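Local atomic coordinates of endopolygalacturonase (Chondrostereum purpureum, PDB entry 1K5C), a protein that probably hydrolyses the alpha-1,4 links between galacturonosyl units of polygalacturonan, as a glycoside hydrolase of family 28. Residues C3-V8 with A19-F25; T32-P37 with P59-G65; R226-Q230 with A273-V278; D265-T271 with T297-N302. All blocks are in the same frame, centred on the assembly; numbering follows the deposited sequence.

All four contacts belong to one parallel beta-helix. Contacts 1 and 2 are neighbours near its N-terminal end, touching where F25 and L22 pack on L33 and L35; contacts 3 and 4 lie on the other side of the chain's centre and meet where N302 packs on P274 and its O probably accepts a hydrogen bond from F275 N. Contacts 1 and 2 are parallel strand pairs held by backbone hydrogen bonds, each with one buried apolar face and one more open face. Contact 3 is wholly buried and entirely apolar, spanning the interior between two sheets. Contact 4, partly exposed, joins a loop to a strand end through side-chain-to-backbone bonds. Contacts 2, 3 and 4 each use a strand of the same parallel sheet.

Contact 1: C3-V8 with A19-F25; sequences CTVKSV and AVTLNGF
T4 pairs with T21 and V5 with L22 in a short parallel ladder, the CA atoms of T4 and T21 lying 4.6 Å apart. Three backbone hydrogen bonds step along it, from T21 N to C3 O, from V5 N to T21 O (2.8 Å) and from N23 N to V5 O. The last is the most bent, 148° at the hydrogen, where strand 19-22 has ended. The threonines lie side by side on the more open face, where beta-branched hydroxyl residues suit both strand and solvent; the methyl T4 CG2 rests on the amide of N23, 3.6 Å from OD1. V5 faces the interior. V5 CG1, set anti to the backbone N (chi1 176°), meets L22 CD1 at 3.8 Å, while CG2 faces V20 CG1. Past the ladder lies the F25 ring: S7 N sits over the centre of one face, 3.7 Å above the plane, K6 C lies nearer the rim, and V5 CG1 and V8 CG1 come near CE2 and CE1. Replacing F25 with an alanine would probably leave the K6-S7 peptide without the surface it rests on and open a gap beside V5 and V8. A water donates to K6 O and weakly to G24 O. The disulfide C3-C17 ties down the start of the chain. Backbone hydrogen bonds thus set the register, while the buried S7 N meets an aromatic face and no hydrogen-bond acceptor.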
loop_
_atom_site.group_PDB
_atom_site.type_symbol
_atom_site.label_atom_id
_atom_site.label_comp_id
_atom_site.label_asym_id
_atom_site.label_seq_id
_atom_site.Cartn_x
_atom_site.Cartn_y
_atom_site.Cartn_z
ATOM N N CYS A 3 19.045 -18.167 19.955
ATOM C CA CYS A 3 18.541 -16.898 19.420
ATOM C C CYS A 3 18.792 -16.782 17.936
ATOM O O CYS A 3 18.610 -15.688 17.368
ATOM C CB CYS A 3 19.115 -15.715 20.211
ATOM S SG CYS A 3 18.569 -15.731 21.960
ATOM N N THR A 4 19.133 -17.865 17.266
ATOM C CA THR A 4 19.255 -17.896 15.800
ATOM C C THR A 4 18.159 -18.789 15.284
ATOM O O THR A 4 18.034 -19.938 15.663
ATOM C CB THR A 4 20.606 -18.472 15.359
ATOM O OG1 THR A 4 21.604 -17.608 15.898
ATOM C CG2 THR A 4 20.837 -18.457 13.841
ATOM N N VAL A 5 17.385 -18.254 14.374
ATOM C CA VAL A 5 16.269 -18.970 13.750
ATOM C C VAL A 5 16.738 -19.567 12.443
ATOM O O VAL A 5 17.137 -18.831 11.531
ATOM C CB VAL A 5 15.081 -18.025 13.532
ATOM C CG1 VAL A 5 13.939 -18.738 12.801
ATOM C CG2 VAL A 5 14.643 -17.487 14.880
ATOM N N LYS A 6 16.692 -20.900 12.388
ATOM C CA LYS A 6 17.184 -21.619 11.235
ATOM C C LYS A 6 16.078 -22.406 10.515
ATOM O O LYS A 6 16.370 -23.044 9.494
ATOM C CB LYS A 6 18.304 -22.629 11.699
ATOM C CG LYS A 6 19.446 -21.845 12.429
ATOM C CD LYS A 6 20.621 -22.778 12.551
ATOM C CE LYS A 6 21.908 -22.108 13.037
ATOM N NZ LYS A 6 22.732 -23.048 13.856
ATOM N N SER A 7 14.868 -22.358 11.017
ATOM C CA SER A 7 13.747 -23.151 10.521
ATOM C C SER A 7 12.450 -22.601 11.101
ATOM O O SER A 7 12.523 -21.789 12.029
ATOM C CB SER A 7 13.845 -24.647 10.988
ATOM O OG SER A 7 13.570 -24.653 12.398
ATOM N N VAL A 8 11.327 -23.045 10.536
ATOM C CA VAL A 8 10.036 -22.609 11.071
ATOM C C VAL A 8 9.944 -23.084 12.509
ATOM O O VAL A 8 9.364 -22.378 13.318
ATOM C CB VAL A 8 8.844 -23.059 10.212
ATOM C CG1 VAL A 8 8.955 -22.462 8.805
ATOM C CG2 VAL A 8 8.629 -24.537 10.086
ATOM N N ALA A 19 18.446 -10.118 20.966
ATOM C CA ALA A 19 19.105 -10.047 19.658
ATOM C C ALA A 19 18.821 -11.376 18.986
ATOM O O ALA A 19 19.345 -12.435 19.383
ATOM C CB ALA A 19 20.593 -9.825 19.803
ATOM N N VAL A 20 17.973 -11.367 17.968
ATOM C CA VAL A 20 17.579 -12.555 17.219
ATOM C C VAL A 20 18.249 -12.490 15.839
ATOM O O VAL A 20 18.198 -11.404 15.225
ATOM C CB VAL A 20 16.052 -12.613 17.063
ATOM C CG1 VAL A 20 15.596 -13.773 16.160
ATOM C CG2 VAL A 20 15.408 -12.764 18.446
ATOM N N THR A 21 18.834 -13.570 15.385
ATOM C CA THR A 21 19.335 -13.655 14.034
ATOM C C THR A 21 18.432 -14.566 13.228
ATOM O O THR A 21 18.207 -15.696 13.634
ATOM C CB THR A 21 20.770 -14.227 14.025
ATOM O OG1 THR A 21 21.585 -13.364 14.839
ATOM C CG2 THR A 21 21.328 -14.211 12.611
ATOM N N LEU A 22 17.925 -14.036 12.128
ATOM C CA LEU A 22 17.035 -14.802 11.257
ATOM C C LEU A 22 17.913 -15.264 10.092
ATOM O O LEU A 22 18.251 -14.465 9.205
ATOM C CB LEU A 22 15.842 -13.891 10.878
ATOM C CG LEU A 22 14.835 -14.493 9.925
ATOM C CD1 LEU A 22 14.205 -15.722 10.524
ATOM C CD2 LEU A 22 13.797 -13.338 9.732
ATOM N N ASN A 23 18.309 -16.543 10.113
ATOM C CA ASN A 23 19.108 -17.080 9.017
ATOM C C ASN A 23 18.228 -17.322 7.766
ATOM O O ASN A 23 17.006 -17.256 7.804
ATOM C CB ASN A 23 19.825 -18.349 9.449
ATOM C CG ASN A 23 21.098 -18.146 10.233
ATOM O OD1 ASN A 23 21.395 -17.040 10.579
ATOM N ND2 ASN A 23 21.896 -19.215 10.454
ATOM N N GLY A 24 18.915 -17.555 6.659
ATOM C CA GLY A 24 18.218 -17.943 5.383
ATOM C C GLY A 24 17.876 -19.436 5.436
ATOM O O GLY A 24 18.587 -20.275 5.974
ATOM N N PHE A 25 16.683 -19.741 4.882
ATOM C CA PHE A 25 16.165 -21.112 4.784
ATOM C C PHE A 25 14.926 -21.070 3.921
ATOM O O PHE A 25 14.442 -19.997 3.531
ATOM C CB PHE A 25 15.867 -21.755 6.167
ATOM C CG PHE A 25 14.944 -20.987 7.068
ATOM C CD1 PHE A 25 13.556 -21.226 7.080
ATOM C CD2 PHE A 25 15.455 -20.051 7.942
ATOM C CE1 PHE A 25 12.733 -20.539 7.957
ATOM C CE2 PHE A 25 14.650 -19.328 8.811
ATOM C CZ PHE A 25 13.292 -19.582 8.810
HETATM O O HOH W 1 19.010 -22.638 8.286
#

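Contact 2: T32-P37 with P59-G65; sequences TLVLNP and PLFTIDG
L33, V34 and L35 run parallel to F61, T62 and I63, their strand axes 4.8 Å apart at closest and 6° from parallel. Four backbone hydrogen bonds join them: L33 N to L60 O, T62 N to L33 O, L35 N to T62 O and D64 N to L35 O. F61 carries much of the inward face. Its CB and CG both lie near L33 O; with CG anti to the backbone N (chi1 173°), the ring then runs alongside the L33 side chain. F61 CD1 comes to 3.6 Å from L33 CD2, and L33 CG stands at the ring's edge, in its plane. Farther out, F61 CE1 is 3.8 Å from L35 CD1, which also approaches CZ at the tip. F77, F51 and L101 pack on the same side chain, so a large flat apolar group suits the place. Were F61 an alanine, L33 CD2 and L35 CD1 would probably face a gap and F77 would lose a ring partner. I63 continues this face, its CG1 4.1 Å from both L35 CB and P37 CD. V34 and T62 occupy the other, more open face. P37 ends the ladder: having no N-H, it offers D64 O nothing but CD, at 3.4 Å, and a water donates instead to both D64 O and P37 O. D64 OD1 is hydrogen-bonded to a glycerol, probably from the crystallisation liquor. The chemistry is therefore divided: apolar leucine, isoleucine and phenylalanine pack into the interior, while a water bridges the end where proline can donate no backbone hydrogen bond.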
loop_
_atom_site.group_PDB
_atom_site.type_symbol
_atom_site.label_atom_id
_atom_site.label_comp_id
_atom_site.label_asym_id
_atom_site.label_seq_id
_atom_site.Cartn_x
_atom_site.Cartn_y
_atom_site.Cartn_z
ATOM N N THR A 32 4.082 -21.999 8.036
ATOM C CA THR A 32 4.248 -20.555 8.072
ATOM C C THR A 32 5.387 -20.197 9.014
ATOM O O THR A 32 5.807 -21.042 9.841
ATOM C CB THR A 32 2.973 -19.817 8.477
ATOM O OG1 THR A 32 2.671 -20.261 9.802
ATOM C CG2 THR A 32 1.822 -20.101 7.544
ATOM N N LEU A 33 5.884 -18.975 8.885
ATOM C CA LEU A 33 6.993 -18.451 9.717
ATOM C C LEU A 33 6.418 -17.353 10.574
ATOM O O LEU A 33 6.015 -16.322 10.063
ATOM C CB LEU A 33 8.115 -17.987 8.807
ATOM C CG LEU A 33 9.320 -17.346 9.566
ATOM C CD1 LEU A 33 9.897 -18.354 10.589
ATOM C CD2 LEU A 33 10.386 -16.928 8.581
ATOM N N VAL A 34 6.369 -17.617 11.878
ATOM C CA VAL A 34 5.748 -16.699 12.850
ATOM C C VAL A 34 6.783 -16.326 13.900
ATOM O O VAL A 34 7.357 -17.174 14.558
ATOM C CB VAL A 34 4.541 -17.364 13.511
ATOM C CG1 VAL A 34 3.904 -16.456 14.580
ATOM C CG2 VAL A 34 3.467 -17.694 12.427
ATOM N N LEU A 35 6.998 -15.005 14.052
ATOM C CA LEU A 35 7.922 -14.494 15.053
ATOM C C LEU A 35 7.189 -13.578 16.014
ATOM O O LEU A 35 6.545 -12.614 15.587
ATOM C CB LEU A 35 9.085 -13.717 14.403
ATOM C CG LEU A 35 10.015 -14.537 13.509
ATOM C CD1 LEU A 35 10.873 -13.628 12.636
ATOM C CD2 LEU A 35 10.876 -15.496 14.351
ATOM N N ASN A 36 7.351 -13.882 17.326
ATOM C CA ASN A 36 6.780 -13.064 18.394
ATOM C C ASN A 36 7.925 -12.628 19.311
ATOM O O ASN A 36 8.139 -13.231 20.386
ATOM C CB ASN A 36 5.723 -13.842 19.202
ATOM C CG ASN A 36 4.493 -14.089 18.363
ATOM O OD1 ASN A 36 3.849 -13.154 17.898
ATOM N ND2 ASN A 36 4.140 -15.354 18.146
ATOM N N PRO A 37 8.729 -11.671 18.880
ATOM C CA PRO A 37 9.954 -11.346 19.663
ATOM C C PRO A 37 9.610 -10.606 20.950
ATOM O O PRO A 37 8.568 -9.978 21.108
ATOM C CB PRO A 37 10.757 -10.440 18.710
ATOM C CG PRO A 37 10.066 -10.521 17.388
ATOM C CD PRO A 37 8.640 -10.859 17.678
ATOM N N PRO A 59 -1.436 -14.932 6.044
ATOM C CA PRO A 59 -0.048 -14.601 5.759
ATOM C C PRO A 59 0.879 -15.794 5.942
ATOM O O PRO A 59 0.689 -16.664 6.787
ATOM C CB PRO A 59 0.295 -13.557 6.862
ATOM C CG PRO A 59 -0.701 -13.813 7.940
ATOM C CD PRO A 59 -1.948 -14.332 7.290
ATOM N N LEU A 60 1.953 -15.822 5.087
ATOM C CA LEU A 60 2.942 -16.889 5.210
ATOM C C LEU A 60 4.057 -16.513 6.201
ATOM O O LEU A 60 4.733 -17.427 6.711
ATOM C CB LEU A 60 3.556 -17.220 3.845
ATOM C CG LEU A 60 2.559 -17.674 2.773
ATOM C CD1 LEU A 60 3.325 -18.038 1.491
ATOM C CD2 LEU A 60 1.691 -18.849 3.269
ATOM N N PHE A 61 4.192 -15.216 6.490
ATOM C CA PHE A 61 5.141 -14.702 7.478
ATOM C C PHE A 61 4.392 -13.700 8.325
ATOM O O PHE A 61 3.790 -12.788 7.746
ATOM C CB PHE A 61 6.322 -14.013 6.771
ATOM C CG PHE A 61 7.279 -13.306 7.738
ATOM C CD1 PHE A 61 8.219 -14.018 8.419
ATOM C CD2 PHE A 61 7.186 -11.924 7.952
ATOM C CE1 PHE A 61 9.099 -13.365 9.291
ATOM C CE2 PHE A 61 8.085 -11.295 8.788
ATOM C CZ PHE A 61 9.040 -12.026 9.475
ATOM N N THR A 62 4.443 -13.846 9.638
ATOM C CA THR A 62 3.849 -12.877 10.561
ATOM C C THR A 62 4.890 -12.512 11.623
ATOM O O THR A 62 5.447 -13.424 12.247
ATOM C CB THR A 62 2.622 -13.446 11.268
ATOM O OG1 THR A 62 1.638 -13.848 10.296
ATOM C CG2 THR A 62 1.943 -12.400 12.155
ATOM N N ILE A 63 5.070 -11.222 11.848
ATOM C CA ILE A 63 5.887 -10.767 12.975
ATOM C C ILE A 63 5.039 -9.773 13.748
ATOM O O ILE A 63 4.372 -8.894 13.187
ATOM C CB ILE A 63 7.243 -10.204 12.500
ATOM C CG1 ILE A 63 8.121 -9.837 13.729
ATOM C CG2 ILE A 63 7.119 -9.045 11.518
ATOM C CD1 ILE A 63 9.566 -9.651 13.378
ATOM N N ASP A 64 5.018 -9.985 15.079
ATOM C CA ASP A 64 4.173 -9.176 15.977
ATOM C C ASP A 64 4.969 -8.909 17.220
ATOM O O ASP A 64 5.367 -9.864 17.907
ATOM C CB ASP A 64 2.898 -9.948 16.278
ATOM C CG ASP A 64 1.878 -9.194 17.086
ATOM O OD1 ASP A 64 2.087 -8.020 17.380
ATOM O OD2 ASP A 64 0.844 -9.830 17.413
ATOM N N GLY A 65 5.218 -7.646 17.546
ATOM C CA GLY A 65 5.928 -7.321 18.784
ATOM C C GLY A 65 5.872 -5.802 18.989
ATOM O O GLY A 65 5.345 -5.073 18.146
HETATM O O HOH W 2 5.969 -10.626 20.473
#

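Contact 3: R226-Q230 with A273-V278; sequences RIKAQ and APFSDV
The first torsions of I227 and F275 bring the two side chains together: with CG1 beside the backbone N (chi1 -53°), the branch methyl CG2 of I227 falls anti to that N, F275 holds CG beside its own N (chi1 -61°), and the two slide past each other in opposite directions. I227 CG2 therefore comes to lie over one face of the F275 ring, 3.8 Å from its centroid and 20° off the normal, a CH-pi contact. The other branch of I227 is extended, and its CD1 meets V278 CG1 tip to tip at 4.0 Å. The same end of the ring, at F275 CZ, also touches A229 CB at 3.7 Å, with A229 N at the ring's edge, in its plane. A229 CB also meets A273 CB, again at 3.7 Å; small methyls suit this place, where the backbones approach more closely than at I227 and F275. V238 and I258 pack on both I227 and F275, so the contact is buried and wholly apolar. The strands run nearly antiparallel, their axes 10.5 Å apart at closest, too far for backbone pairing; side chains fill the interior between them. K228 turns away, its NZ in a salt bridge with D174; it and R226 have been seen to bind galacturonate in this protein. Such apolar packing between opposed sheets fills the core of the right-handed parallel beta-helix of family 28; here strand 223-230 also bears on the substrate-binding cleft.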
loop_
_atom_site.group_PDB
_atom_site.type_symbol
_atom_site.label_atom_id
_atom_site.label_comp_id
_atom_site.label_asym_id
_atom_site.label_seq_id
_atom_site.Cartn_x
_atom_site.Cartn_y
_atom_site.Cartn_z
ATOM N N ARG A 226 -5.382 7.993 -5.926
ATOM C CA ARG A 226 -6.775 7.648 -5.861
ATOM C C ARG A 226 -7.303 7.672 -4.446
ATOM O O ARG A 226 -6.612 7.265 -3.511
ATOM C CB ARG A 226 -7.076 6.209 -6.315
ATOM C CG ARG A 226 -7.175 6.119 -7.835
ATOM C CD ARG A 226 -7.471 4.586 -7.976
ATOM N NE ARG A 226 -8.822 4.059 -8.161
ATOM C CZ ARG A 226 -9.107 2.844 -8.637
ATOM N NH1 ARG A 226 -8.123 2.024 -8.920
ATOM N NH2 ARG A 226 -10.356 2.430 -8.794
ATOM N N ILE A 227 -8.555 8.103 -4.321
ATOM C CA ILE A 227 -9.324 7.858 -3.084
ATOM C C ILE A 227 -10.591 7.144 -3.575
ATOM O O ILE A 227 -11.324 7.719 -4.385
ATOM C CB ILE A 227 -9.647 9.140 -2.292
ATOM C CG1 ILE A 227 -8.372 9.941 -2.030
ATOM C CG2 ILE A 227 -10.403 8.798 -0.994
ATOM C CD1 ILE A 227 -8.637 11.249 -1.262
ATOM N N LYS A 228 -10.771 5.925 -3.133
ATOM C CA LYS A 228 -11.872 5.058 -3.593
ATOM C C LYS A 228 -12.691 4.616 -2.393
ATOM O O LYS A 228 -12.167 4.069 -1.441
ATOM C CB LYS A 228 -11.407 3.846 -4.437
ATOM C CG LYS A 228 -10.036 3.317 -4.150
ATOM C CD LYS A 228 -9.665 2.101 -4.954
ATOM C CE LYS A 228 -8.173 1.842 -4.621
ATOM N NZ LYS A 228 -7.852 0.458 -4.765
ATOM N N ALA A 229 -14.011 4.792 -2.485
ATOM C CA ALA A 229 -14.933 4.221 -1.509
ATOM C C ALA A 229 -15.972 3.395 -2.251
ATOM O O ALA A 229 -16.504 3.810 -3.295
ATOM C CB ALA A 229 -15.652 5.265 -0.681
ATOM N N GLN A 230 -16.251 2.230 -1.689
ATOM C CA GLN A 230 -17.327 1.401 -2.247
ATOM C C GLN A 230 -18.627 2.210 -2.281
ATOM O O GLN A 230 -19.001 2.804 -1.276
ATOM C CB GLN A 230 -17.532 0.158 -1.331
ATOM C CG GLN A 230 -16.308 -0.734 -1.385
ATOM C CD GLN A 230 -16.307 -1.831 -0.358
ATOM O OE1 GLN A 230 -17.333 -2.392 -0.080
ATOM N N ALA A 273 -19.816 7.181 2.784
ATOM C CA ALA A 273 -18.401 7.199 3.112
ATOM C C ALA A 273 -17.823 8.596 2.847
ATOM O O ALA A 273 -16.975 8.804 1.983
ATOM C CB ALA A 273 -17.660 6.147 2.277
ATOM N N PRO A 274 -18.318 9.599 3.577
ATOM C CA PRO A 274 -17.967 11.001 3.263
ATOM C C PRO A 274 -16.454 11.209 3.239
ATOM O O PRO A 274 -15.710 10.762 4.102
ATOM C CB PRO A 274 -18.604 11.809 4.416
ATOM C CG PRO A 274 -18.974 10.772 5.457
ATOM C CD PRO A 274 -19.322 9.532 4.659
ATOM N N PHE A 275 -16.035 12.032 2.237
ATOM C CA PHE A 275 -14.644 12.494 2.118
ATOM C C PHE A 275 -14.601 13.963 2.525
ATOM O O PHE A 275 -15.394 14.767 2.026
ATOM C CB PHE A 275 -14.114 12.398 0.699
ATOM C CG PHE A 275 -14.060 11.019 0.078
ATOM C CD1 PHE A 275 -14.205 9.861 0.814
ATOM C CD2 PHE A 275 -13.888 10.944 -1.298
ATOM C CE1 PHE A 275 -14.174 8.602 0.176
ATOM C CE2 PHE A 275 -13.821 9.709 -1.955
ATOM C CZ PHE A 275 -13.965 8.535 -1.203
ATOM N N SER A 276 -13.619 14.330 3.342
ATOM C CA SER A 276 -13.478 15.736 3.753
ATOM C C SER A 276 -11.992 16.111 3.828
ATOM O O SER A 276 -11.124 15.287 4.098
ATOM C CB SER A 276 -14.173 16.018 5.045
ATOM O OG SER A 276 -13.750 15.209 6.060
ATOM N N ASP A 277 -11.774 17.400 3.600
ATOM C CA ASP A 277 -10.455 18.037 3.858
ATOM C C ASP A 277 -9.330 17.324 3.115
ATOM O O ASP A 277 -8.378 16.827 3.725
ATOM C CB ASP A 277 -10.202 18.106 5.364
ATOM C CG ASP A 277 -11.243 18.894 6.061
ATOM O OD1 ASP A 277 -12.096 19.589 5.445
ATOM O OD2 ASP A 277 -11.165 18.861 7.329
ATOM N N VAL A 278 -9.429 17.347 1.775
ATOM C CA VAL A 278 -8.427 16.731 0.893
ATOM C C VAL A 278 -7.672 17.882 0.176
ATOM O O VAL A 278 -8.302 18.625 -0.585
ATOM C CB VAL A 278 -9.087 15.791 -0.131
ATOM C CG1 VAL A 278 -8.034 15.240 -1.078
ATOM C CG2 VAL A 278 -9.832 14.680 0.601
#

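Contact 4: D265-T271 with T297-N302; sequences DVGNPGT and TVECGN
V266, G267 and P269, in the loop joining strands 254-259 and 275-280 of the beta-helix, close over E299 at the end of strand 294-299. E299 bends at its second torsion (chi2 86°), which carries the carboxylate to the loop backbone. There E299 OE2 accepts a hydrogen bond from G267 N at 2.9 Å, the donor standing above the carboxylate plane, 49° out of it. V266 CB lies 3.7 Å from E299 CD, and P269 CD is close to OE2, so apolar groups crowd round the acceptor. Farther on, the P269 ring packs against the C300-G301 peptide, its CB 3.5 Å from G301 N. Glycine suits position 301 because a CB there would clash with G270 O; its CA instead makes a CA-H...O contact with that oxygen. N302 ND2 then donates to T271 O at 2.9 Å, nearly straight (169°) and in the plane of its own amide. The disulfide C300-C303 braces the turn that follows the strand. On one side T297 pairs through its backbone with strand 254-259, while on the other V298 pairs with strand 322-323 and E299 packs on K323; D265, in a salt bridge with K253, lies close to R226.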
loop_
_atom_site.group_PDB
_atom_site.type_symbol
_atom_site.label_atom_id
_atom_site.label_comp_id
_atom_site.label_asym_id
_atom_site.label_seq_id
_atom_site.Cartn_x
_atom_site.Cartn_y
_atom_site.Cartn_z
ATOM N N ASP A 265 -15.753 3.694 -11.762
ATOM C CA ASP A 265 -15.092 4.996 -11.641
ATOM C C ASP A 265 -16.116 6.121 -11.369
ATOM O O ASP A 265 -15.803 6.990 -10.512
ATOM C CB ASP A 265 -14.285 5.270 -12.922
ATOM C CG ASP A 265 -13.116 4.344 -13.155
ATOM O OD1 ASP A 265 -12.561 3.660 -12.266
ATOM O OD2 ASP A 265 -12.698 4.309 -14.371
ATOM N N VAL A 266 -17.229 6.110 -12.032
ATOM C CA VAL A 266 -18.256 7.141 -11.880
ATOM C C VAL A 266 -19.631 6.463 -11.934
ATOM O O VAL A 266 -19.743 5.272 -12.278
ATOM C CB VAL A 266 -18.132 8.215 -12.967
ATOM C CG1 VAL A 266 -16.774 8.926 -12.950
ATOM C CG2 VAL A 266 -18.335 7.640 -14.355
ATOM N N GLY A 267 -20.644 7.276 -11.610
ATOM C CA GLY A 267 -22.048 6.884 -11.666
ATOM C C GLY A 267 -22.635 6.584 -10.308
ATOM O O GLY A 267 -22.051 5.794 -9.516
ATOM N N ASN A 268 -23.759 7.178 -9.984
ATOM C CA ASN A 268 -24.543 6.890 -8.782
ATOM C C ASN A 268 -23.570 6.762 -7.616
ATOM O O ASN A 268 -23.617 5.757 -6.915
ATOM C CB ASN A 268 -25.382 5.631 -8.962
ATOM C CG ASN A 268 -26.373 5.114 -7.933
ATOM O OD1 ASN A 268 -26.782 3.896 -7.701
ATOM N ND2 ASN A 268 -26.927 6.082 -7.185
ATOM N N PRO A 269 -22.750 7.798 -7.325
ATOM C CA PRO A 269 -21.819 7.662 -6.189
ATOM C C PRO A 269 -22.569 7.533 -4.879
ATOM O O PRO A 269 -23.617 8.116 -4.623
ATOM C CB PRO A 269 -20.966 8.933 -6.274
ATOM C CG PRO A 269 -21.952 9.932 -6.896
ATOM C CD PRO A 269 -22.644 9.093 -8.008
ATOM N N GLY A 270 -21.961 6.760 -3.981
ATOM C CA GLY A 270 -22.519 6.571 -2.645
ATOM C C GLY A 270 -22.384 7.812 -1.776
ATOM O O GLY A 270 -21.568 8.702 -2.009
ATOM N N THR A 271 -23.183 7.770 -0.719
ATOM C CA THR A 271 -23.229 8.901 0.221
ATOM C C THR A 271 -22.813 8.521 1.624
ATOM O O THR A 271 -22.823 9.372 2.533
ATOM C CB THR A 271 -24.652 9.511 0.271
ATOM O OG1 THR A 271 -25.510 8.436 0.739
ATOM C CG2 THR A 271 -25.034 10.028 -1.086
ATOM N N THR A 297 -10.619 13.411 -12.173
ATOM C CA THR A 297 -12.058 13.246 -11.965
ATOM C C THR A 297 -12.312 13.137 -10.450
ATOM O O THR A 297 -11.625 12.370 -9.759
ATOM C CB THR A 297 -12.644 12.054 -12.718
ATOM O OG1 THR A 297 -12.719 12.486 -14.115
ATOM C CG2 THR A 297 -14.038 11.621 -12.260
ATOM N N VAL A 298 -13.309 13.894 -9.998
ATOM C CA VAL A 298 -13.838 13.810 -8.641
ATOM C C VAL A 298 -15.313 13.444 -8.793
ATOM O O VAL A 298 -16.048 14.181 -9.463
ATOM C CB VAL A 298 -13.686 15.153 -7.896
ATOM C CG1 VAL A 298 -14.387 15.070 -6.536
ATOM C CG2 VAL A 298 -12.200 15.513 -7.759
ATOM N N GLU A 299 -15.715 12.318 -8.184
ATOM C CA GLU A 299 -17.094 11.812 -8.259
ATOM C C GLU A 299 -17.587 11.578 -6.838
ATOM O O GLU A 299 -17.436 10.505 -6.270
ATOM C CB GLU A 299 -17.129 10.527 -9.115
ATOM C CG GLU A 299 -18.537 9.938 -9.230
ATOM C CD GLU A 299 -19.381 10.514 -10.340
ATOM O OE1 GLU A 299 -18.993 11.498 -10.972
ATOM O OE2 GLU A 299 -20.471 9.937 -10.604
ATOM N N CYS A 300 -18.190 12.620 -6.276
ATOM C CA CYS A 300 -18.664 12.608 -4.893
ATOM C C CYS A 300 -20.180 12.494 -4.833
ATOM O O CYS A 300 -20.896 13.291 -5.453
ATOM C CB CYS A 300 -18.336 13.929 -4.166
ATOM S SG CYS A 300 -16.588 14.150 -3.759
ATOM N N GLY A 301 -20.660 11.562 -3.982
ATOM C CA GLY A 301 -22.018 11.637 -3.439
ATOM C C GLY A 301 -22.053 12.371 -2.135
ATOM O O GLY A 301 -23.137 12.896 -1.780
ATOM N N ASN A 302 -20.955 12.442 -1.366
ATOM C CA ASN A 302 -20.971 13.112 -0.079
ATOM C C ASN A 302 -19.524 13.542 0.241
ATOM O O ASN A 302 -18.707 12.711 0.688
ATOM C CB ASN A 302 -21.551 12.187 0.999
ATOM C CG ASN A 302 -21.665 12.875 2.350
ATOM O OD1 ASN A 302 -21.381 14.081 2.482
ATOM N ND2 ASN A 302 -22.106 12.104 3.357
#